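Local coordinates for putative transcriptional regulator (Streptomyces coelicolor A3, PDB 2PQQ), which probably acts as a cAMP-responsive, DNA-binding transcription factor and is represented here by its N-terminal cyclic-nucleotide-binding domain, at residues A26-V31 / K102-G107; D47-V52 / L83-P88. All blocks are in the same frame, centred on the assembly; numbering follows the deposited sequence.

Contacts 1 and 2 lie in the beta-roll of the cyclic-nucleotide-binding domain, their centres about 11 Å apart, and are joined by one sheet. Contact 1 pairs strand 29-33 with strand 101-107; the latter also pairs with strand 45-54, which supplies the first segment of contact 2. Along the chain, 47-52 and 83-88 both fall between 26-31 and 102-107, so contact 2 is nested inside the loop that contact 1 closes. Backbone bonds of Leu104 with Val51 and Leu106 with Leu49 tie the two together. Thus the turn at 83-88, in the probable phosphate-binding region, packs on strands 45-54 and 101-107, and strand 29-33, which follows helix 18-27, borders 101-107 on its other edge.

Contact 1: A26-V31 / K102-G107; sequences ASMSEV and KLLALG
Ser29 O accepts a hydrogen bond from Ala105 N at 2.8 Å and also lies 3.3 Å from Leu104 CA in a CA-H...O contact. The reciprocal bond, from Ser29 N to Ala105 O, completes a hydrogen-bonded antiparallel pair; Val31 and Leu103 form the next, with Glu30 and Leu104 as the non-hydrogen-bonded pair between. Ser29, Val31, Leu103 and Ala105 share one face of the sheet. There Val31 CG1, anti to the backbone N (chi1 177°), meets Leu103 CD1 at 3.7 Å. Glu30 and Leu104 occupy the other face. The Glu30 chain bends at chi2, and its OE1 lies 3.0 Å from Leu103 O, two acceptors that form no hydrogen bond. Glu30 OE2 stays 5.0 Å from Lys102 NZ, so opposite charges are near but not in contact. Before the strand, the buried selenomethionine Met28 crosses the Leu104 side chain at about a right angle, with SE 3.9 Å from Leu104 CB and CE against Leu104 O. Ser27 CB touches Leu106 CD1, while Ser27 OG bonds back to Glu23 O. Helix 18-27 packs Leu24 on Leu106 and Arg25 on Leu104, and strand 101-107, an inner strand of the beta-roll of the cyclic-nucleotide-binding domain, lies between strand 29-33 and strand 45-54.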
loop_
_atom_site.group_PDB
_atom_site.type_symbol
_atom_site.label_atom_id
_atom_site.label_comp_id
_atom_site.label_asym_id
_atom_site.label_seq_id
_atom_site.Cartn_x
_atom_site.Cartn_y
_atom_site.Cartn_z
ATOM N N ALA A 26 15.030 26.523 -16.642
ATOM C CA ALA A 26 15.020 27.994 -16.552
ATOM C C ALA A 26 14.128 28.468 -15.395
ATOM O O ALA A 26 14.378 29.513 -14.791
ATOM C CB ALA A 26 14.548 28.605 -17.853
ATOM N N SER A 27 13.102 27.675 -15.092
ATOM C CA SER A 27 12.132 28.024 -14.034
ATOM C C SER A 27 12.653 27.804 -12.635
ATOM O O SER A 27 12.118 28.369 -11.681
ATOM C CB SER A 27 10.857 27.223 -14.230
ATOM O OG SER A 27 10.198 27.711 -15.376
HETATM N N MSE A 28 13.715 27.002 -12.509
HETATM C CA MSE A 28 14.204 26.593 -11.191
HETATM C C MSE A 28 15.198 27.579 -10.580
HETATM O O MSE A 28 15.830 28.370 -11.290
HETATM C CB MSE A 28 14.816 25.185 -11.244
HETATM C CG MSE A 28 13.780 24.107 -11.568
HETATM SE SE MSE A 28 14.582 22.361 -11.925
HETATM C CE MSE A 28 13.961 21.484 -10.286
ATOM N N SER A 29 15.317 27.533 -9.256
ATOM C CA SER A 29 16.328 28.323 -8.565
ATOM C C SER A 29 17.410 27.463 -7.922
ATOM O O SER A 29 17.150 26.324 -7.486
ATOM C CB SER A 29 15.690 29.294 -7.567
ATOM O OG SER A 29 14.513 28.749 -7.014
ATOM N N GLU A 30 18.632 27.993 -7.920
ATOM C CA GLU A 30 19.794 27.317 -7.363
ATOM C C GLU A 30 19.788 27.508 -5.853
ATOM O O GLU A 30 19.508 28.597 -5.367
ATOM C CB GLU A 30 21.080 27.935 -7.920
ATOM C CG GLU A 30 21.792 27.106 -8.974
ATOM C CD GLU A 30 22.706 26.064 -8.342
ATOM O OE1 GLU A 30 22.181 25.010 -7.893
ATOM O OE2 GLU A 30 23.944 26.306 -8.297
ATOM N N VAL A 31 20.062 26.435 -5.123
ATOM C CA VAL A 31 20.232 26.482 -3.674
ATOM C C VAL A 31 21.592 25.806 -3.361
ATOM O O VAL A 31 21.931 24.799 -3.973
ATOM C CB VAL A 31 19.037 25.773 -2.945
ATOM C CG1 VAL A 31 19.247 25.751 -1.451
ATOM C CG2 VAL A 31 17.707 26.465 -3.264
ATOM N N LYS A 102 24.405 21.171 -3.552
ATOM C CA LYS A 102 23.717 22.074 -4.465
ATOM C C LYS A 102 22.448 21.382 -4.930
ATOM O O LYS A 102 22.424 20.146 -5.112
ATOM C CB LYS A 102 24.605 22.440 -5.652
ATOM C CG LYS A 102 25.752 23.375 -5.301
ATOM C CD LYS A 102 26.625 23.689 -6.520
ATOM C CE LYS A 102 27.989 24.248 -6.129
ATOM N NZ LYS A 102 27.898 25.559 -5.394
ATOM N N LEU A 103 21.389 22.181 -5.068
ATOM C CA LEU A 103 20.073 21.701 -5.471
ATOM C C LEU A 103 19.434 22.688 -6.448
ATOM O O LEU A 103 19.792 23.870 -6.471
ATOM C CB LEU A 103 19.123 21.562 -4.267
ATOM C CG LEU A 103 19.588 20.979 -2.926
ATOM C CD1 LEU A 103 19.888 22.103 -1.971
ATOM C CD2 LEU A 103 18.509 20.104 -2.349
ATOM N N LEU A 104 18.482 22.194 -7.229
ATOM C CA LEU A 104 17.623 23.061 -8.031
ATOM C C LEU A 104 16.223 22.941 -7.446
ATOM O O LEU A 104 15.773 21.833 -7.198
ATOM C CB LEU A 104 17.636 22.592 -9.483
ATOM C CG LEU A 104 18.951 22.926 -10.199
ATOM C CD1 LEU A 104 18.995 22.274 -11.589
ATOM C CD2 LEU A 104 19.144 24.440 -10.288
ATOM N N ALA A 105 15.550 24.056 -7.226
ATOM C CA ALA A 105 14.238 24.038 -6.571
ATOM C C ALA A 105 13.146 24.529 -7.505
ATOM O O ALA A 105 13.349 25.495 -8.246
ATOM C CB ALA A 105 14.284 24.917 -5.326
ATOM N N LEU A 106 11.981 23.891 -7.474
ATOM C CA LEU A 106 10.813 24.432 -8.194
ATOM C C LEU A 106 9.682 24.611 -7.187
ATOM O O LEU A 106 9.329 23.661 -6.499
ATOM C CB LEU A 106 10.396 23.497 -9.347
ATOM C CG LEU A 106 9.305 23.992 -10.330
ATOM C CD1 LEU A 106 9.791 25.143 -11.252
ATOM C CD2 LEU A 106 8.701 22.849 -11.158
ATOM N N GLY A 107 9.129 25.823 -7.091
ATOM C CA GLY A 107 8.048 26.114 -6.152
ATOM C C GLY A 107 6.679 25.979 -6.799
ATOM O O GLY A 107 6.522 26.154 -8.019
#

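Contact 2: D47-V52 / L83-P88; sequences DRLYVV and LSLFDP
The turn of the probable phosphate-binding cassette, the signature element of cyclic-nucleotide-binding domains, meets strand 45-54 where Ser84 faces Arg48. Ser84 OG lies between its own backbone N and carbonyl carbon (chi1 84°) and comes within 2.7 Å of Arg48 O, but at an angle too poor for a hydrogen bond. Its proton is instead given to Gly81 O. Arg91 may help explain the close approach: its NH2 bonds to Arg48 O and its NH1 weakly to Ser84 OG; one guanidinium thus reaches both oxygens and probably helps offset their repulsion. Ser84 O takes a CA-H...O contact from Asp47 CA at 3.4 Å. Beyond it, Asp47 CB rests on the Pro88 ring, 3.7 Å from both CB and CG of the proline. The apolar part is a leucine pair whose side chains are set obliquely, Leu49 CD1 against Leu85 CD2 at 3.7 Å, with Leu49 CB 4.1 Å from Leu85 CB. The same Leu85 CD2 sits 3.7 Å above the Phe86 ring plane, offset toward the rim. Within the turn, Leu83 O accepts from both Phe86 N and Asp87 N, which closes a helical turn over 83-86. Asp87 OD1 makes a salt bridge to Arg127 of the second subunit, and Phe86 packs on Ala130 of that subunit. On the domain side, Leu85 leans on Leu106 of strand 101-107, the strand to which Leu49 is bonded through its backbone.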
loop_
_atom_site.group_PDB
_atom_site.type_symbol
_atom_site.label_atom_id
_atom_site.label_comp_id
_atom_site.label_asym_id
_atom_site.label_seq_id
_atom_site.Cartn_x
_atom_site.Cartn_y
_atom_site.Cartn_z
ATOM N N ASP A 47 6.463 23.921 -0.059
ATOM C CA ASP A 47 5.763 24.117 -1.343
ATOM C C ASP A 47 6.749 24.073 -2.497
ATOM O O ASP A 47 6.478 24.618 -3.571
ATOM C CB ASP A 47 4.914 25.423 -1.350
ATOM C CG ASP A 47 5.753 26.705 -1.566
ATOM O OD1 ASP A 47 6.911 26.776 -1.091
ATOM O OD2 ASP A 47 5.243 27.654 -2.228
ATOM N N ARG A 48 7.888 23.413 -2.260
ATOM C CA ARG A 48 8.970 23.302 -3.236
ATOM C C ARG A 48 9.398 21.868 -3.376
ATOM O O ARG A 48 9.470 21.148 -2.387
ATOM C CB ARG A 48 10.229 24.054 -2.762
ATOM C CG ARG A 48 10.207 25.529 -2.861
ATOM C CD ARG A 48 11.481 26.070 -2.238
ATOM N NE ARG A 48 12.153 27.032 -3.115
ATOM C CZ ARG A 48 13.358 27.563 -2.876
ATOM N NH1 ARG A 48 14.043 27.231 -1.782
ATOM N NH2 ARG A 48 13.886 28.421 -3.739
ATOM N N LEU A 49 9.736 21.496 -4.577
ATOM C CA LEU A 49 10.435 20.295 -4.926
ATOM C C LEU A 49 11.888 20.629 -5.153
ATOM O O LEU A 49 12.163 21.695 -5.583
ATOM C CB LEU A 49 9.824 19.815 -6.216
ATOM C CG LEU A 49 10.466 18.927 -7.235
ATOM C CD1 LEU A 49 9.415 18.398 -8.118
ATOM C CD2 LEU A 49 11.473 19.633 -8.000
ATOM N N TYR A 50 12.799 19.724 -4.835
ATOM C CA TYR A 50 14.223 19.942 -5.107
ATOM C C TYR A 50 14.750 18.757 -5.899
ATOM O O TYR A 50 14.277 17.632 -5.728
ATOM C CB TYR A 50 15.052 20.064 -3.812
ATOM C CG TYR A 50 14.648 21.159 -2.846
ATOM C CD1 TYR A 50 15.308 22.395 -2.836
ATOM C CD2 TYR A 50 13.621 20.949 -1.916
ATOM C CE1 TYR A 50 14.905 23.425 -1.939
ATOM C CE2 TYR A 50 13.233 21.956 -1.006
ATOM C CZ TYR A 50 13.866 23.184 -1.036
ATOM O OH TYR A 50 13.497 24.146 -0.103
ATOM N N VAL A 51 15.746 18.967 -6.721
ATOM C CA VAL A 51 16.523 17.897 -7.306
ATOM C C VAL A 51 17.921 18.147 -6.826
ATOM O O VAL A 51 18.415 19.212 -6.982
ATOM C CB VAL A 51 16.468 17.945 -8.837
ATOM C CG1 VAL A 51 17.416 16.995 -9.430
ATOM C CG2 VAL A 51 15.078 17.676 -9.340
ATOM N N VAL A 52 18.490 17.198 -6.108
ATOM C CA VAL A 52 19.867 17.366 -5.647
ATOM C C VAL A 52 20.786 17.243 -6.870
ATOM O O VAL A 52 20.693 16.260 -7.618
ATOM C CB VAL A 52 20.267 16.283 -4.577
ATOM C CG1 VAL A 52 21.758 16.339 -4.274
ATOM C CG2 VAL A 52 19.486 16.474 -3.311
ATOM N N LEU A 83 5.865 15.959 -4.128
ATOM C CA LEU A 83 4.427 16.245 -4.227
ATOM C C LEU A 83 4.055 17.622 -3.644
ATOM O O LEU A 83 2.990 18.163 -3.939
ATOM C CB LEU A 83 3.581 15.105 -3.624
ATOM C CG LEU A 83 3.699 13.762 -4.378
ATOM C CD1 LEU A 83 2.797 12.700 -3.804
ATOM C CD2 LEU A 83 3.404 13.946 -5.854
ATOM N N SER A 84 4.963 18.198 -2.865
ATOM C CA SER A 84 4.766 19.534 -2.311
ATOM C C SER A 84 4.735 20.616 -3.384
ATOM O O SER A 84 4.172 21.667 -3.170
ATOM C CB SER A 84 5.811 19.839 -1.223
ATOM O OG SER A 84 7.007 20.302 -1.796
ATOM N N LEU A 85 5.305 20.342 -4.557
ATOM C CA LEU A 85 5.114 21.198 -5.718
ATOM C C LEU A 85 3.609 21.346 -6.079
ATOM O O LEU A 85 3.161 22.409 -6.463
ATOM C CB LEU A 85 5.910 20.617 -6.901
ATOM C CG LEU A 85 5.759 21.210 -8.305
ATOM C CD1 LEU A 85 6.213 22.674 -8.402
ATOM C CD2 LEU A 85 6.499 20.344 -9.318
ATOM N N PHE A 86 2.841 20.270 -5.943
ATOM C CA PHE A 86 1.452 20.269 -6.353
ATOM C C PHE A 86 0.501 20.460 -5.184
ATOM O O PHE A 86 -0.569 21.035 -5.340
ATOM C CB PHE A 86 1.136 18.957 -7.058
ATOM C CG PHE A 86 2.027 18.684 -8.249
ATOM C CD1 PHE A 86 2.001 19.526 -9.358
ATOM C CD2 PHE A 86 2.893 17.599 -8.247
ATOM C CE1 PHE A 86 2.826 19.293 -10.482
ATOM C CE2 PHE A 86 3.728 17.350 -9.359
ATOM C CZ PHE A 86 3.684 18.209 -10.485
ATOM N N ASP A 87 0.898 19.963 -4.017
ATOM C CA ASP A 87 0.058 19.976 -2.848
ATOM C C ASP A 87 0.892 20.464 -1.656
ATOM O O ASP A 87 1.294 19.658 -0.825
ATOM C CB ASP A 87 -0.503 18.566 -2.613
ATOM C CG ASP A 87 -1.533 18.512 -1.491
ATOM O OD1 ASP A 87 -2.265 19.504 -1.274
ATOM O OD2 ASP A 87 -1.611 17.459 -0.820
ATOM N N PRO A 88 1.164 21.788 -1.582
ATOM C CA PRO A 88 1.888 22.376 -0.456
ATOM C C PRO A 88 1.302 21.951 0.893
ATOM O O PRO A 88 0.090 21.858 1.041
ATOM C CB PRO A 88 1.672 23.882 -0.660
ATOM C CG PRO A 88 1.567 24.023 -2.156
ATOM C CD PRO A 88 0.789 22.814 -2.583
#